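Local coordinates for protein ECF RNA polymerase sigma factor SigD (Mycobacterium tuberculosis, PDB 3VFZ) that probably serves as an alternative sigma factor that directs RNA polymerase to specific promoters, this fragment being its domain 4, which binds the -35 promoter element, at residues I31-A34 / K35-E38. Numbering follows the deposited sequence.
Sequences ILPA and KQRE
Gln36 lays its carboxamide against the ring of Pro33, on the first turn of the helix, of which Pro33 occupies the N-cap position: OE1 of Gln36 lies 3.4 Å from CD of Pro33, while NE2 of Gln36 approaches CG of Pro33 at 3.7 Å. With CG set beside the backbone N (chi1 -69°) and the chain extended beyond it, the side chain runs back toward the helix start, and OE1 also meets CD2 of Leu32, the two side chains crossing at about a right angle. From the backbone, Gln36 N gives a weak bond to Pro33 O. The helix, 34-46, is the second of four in this region 4 domain and leads into the predicted helix-turn-helix; Gln36 touches Arg70 and Ala71 of helix 61-80, and Leu32 touches Arg74. Arg37 N donates the first i to i+4 hydrogen bond of the contact, to Pro33 O (3.1 Å). CG of Arg37 packs 3.8 Å from CB of Leu32, and a bend at chi3 (63°) brings the guanidinium to a water lying in plane at its edge, 2.8 Å from Arg37 NH1; that water donates to Leu32 O, bridging side chain and loop. Glu38 N continues the pattern, bonding Ala34 O at 3.0 Å.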
# COMPACT_ATOMS: atom_id res chain seq x y z
N ILE A 31 -8.02 1.06 -6.51
CA ILE A 31 -9.10 1.38 -5.59
C ILE A 31 -8.59 2.25 -4.43
O ILE A 31 -9.37 2.96 -3.78
CB ILE A 31 -9.72 0.07 -5.04
CG1 ILE A 31 -11.17 -0.08 -5.47
CG2 ILE A 31 -9.52 -0.05 -3.53
CD1 ILE A 31 -11.33 -0.30 -6.97
N LEU A 32 -7.29 2.20 -4.17
CA LEU A 32 -6.65 2.91 -3.06
C LEU A 32 -6.20 4.31 -3.47
O LEU A 32 -5.96 4.56 -4.65
CB LEU A 32 -5.39 2.15 -2.62
CG LEU A 32 -5.53 0.70 -2.17
CD1 LEU A 32 -4.15 0.08 -1.90
CD2 LEU A 32 -6.43 0.65 -0.94
N PRO A 33 -6.05 5.20 -2.48
CA PRO A 33 -5.38 6.49 -2.72
C PRO A 33 -3.98 6.22 -3.26
O PRO A 33 -3.35 5.22 -2.88
CB PRO A 33 -5.28 7.11 -1.33
CG PRO A 33 -6.35 6.45 -0.53
CD PRO A 33 -6.47 5.05 -1.07
N ALA A 34 -3.50 7.09 -4.14
CA ALA A 34 -2.18 6.95 -4.72
C ALA A 34 -1.10 6.64 -3.68
O ALA A 34 -0.24 5.79 -3.90
CB ALA A 34 -1.82 8.23 -5.50
N LYS A 35 -1.15 7.34 -2.55
CA LYS A 35 -0.10 7.22 -1.54
C LYS A 35 -0.04 5.82 -0.94
O LYS A 35 1.03 5.31 -0.64
CB LYS A 35 -0.32 8.26 -0.43
CG LYS A 35 0.60 8.08 0.76
CD LYS A 35 1.15 9.41 1.23
CE LYS A 35 1.96 10.07 0.12
NZ LYS A 35 2.51 11.40 0.51
N GLN A 36 -1.21 5.22 -0.78
CA GLN A 36 -1.30 3.88 -0.23
C GLN A 36 -0.81 2.85 -1.25
O GLN A 36 -0.17 1.88 -0.89
CB GLN A 36 -2.73 3.59 0.24
CG GLN A 36 -3.15 4.40 1.47
CD GLN A 36 -4.60 4.18 1.87
OE1 GLN A 36 -5.23 3.21 1.45
NE2 GLN A 36 -5.15 5.08 2.67
N ARG A 37 -1.11 3.07 -2.53
CA ARG A 37 -0.62 2.16 -3.57
C ARG A 37 0.89 2.17 -3.57
O ARG A 37 1.55 1.12 -3.60
CB ARG A 37 -1.11 2.59 -4.95
CG ARG A 37 -2.60 2.42 -5.17
CD ARG A 37 -3.07 3.20 -6.39
NE ARG A 37 -2.46 2.73 -7.63
CZ ARG A 37 -2.68 3.27 -8.82
NH1 ARG A 37 -3.49 4.32 -8.93
NH2 ARG A 37 -2.09 2.78 -9.91
N GLU A 38 1.44 3.37 -3.53
CA GLU A 38 2.87 3.58 -3.54
C GLU A 38 3.52 2.88 -2.35
O GLU A 38 4.53 2.19 -2.49
CB GLU A 38 3.12 5.09 -3.48
CG GLU A 38 4.52 5.48 -3.18
CD GLU A 38 4.67 6.99 -3.14
OE1 GLU A 38 3.82 7.65 -2.51
OE2 GLU A 38 5.62 7.49 -3.76
O HOH W 1 -5.14 5.72 -7.21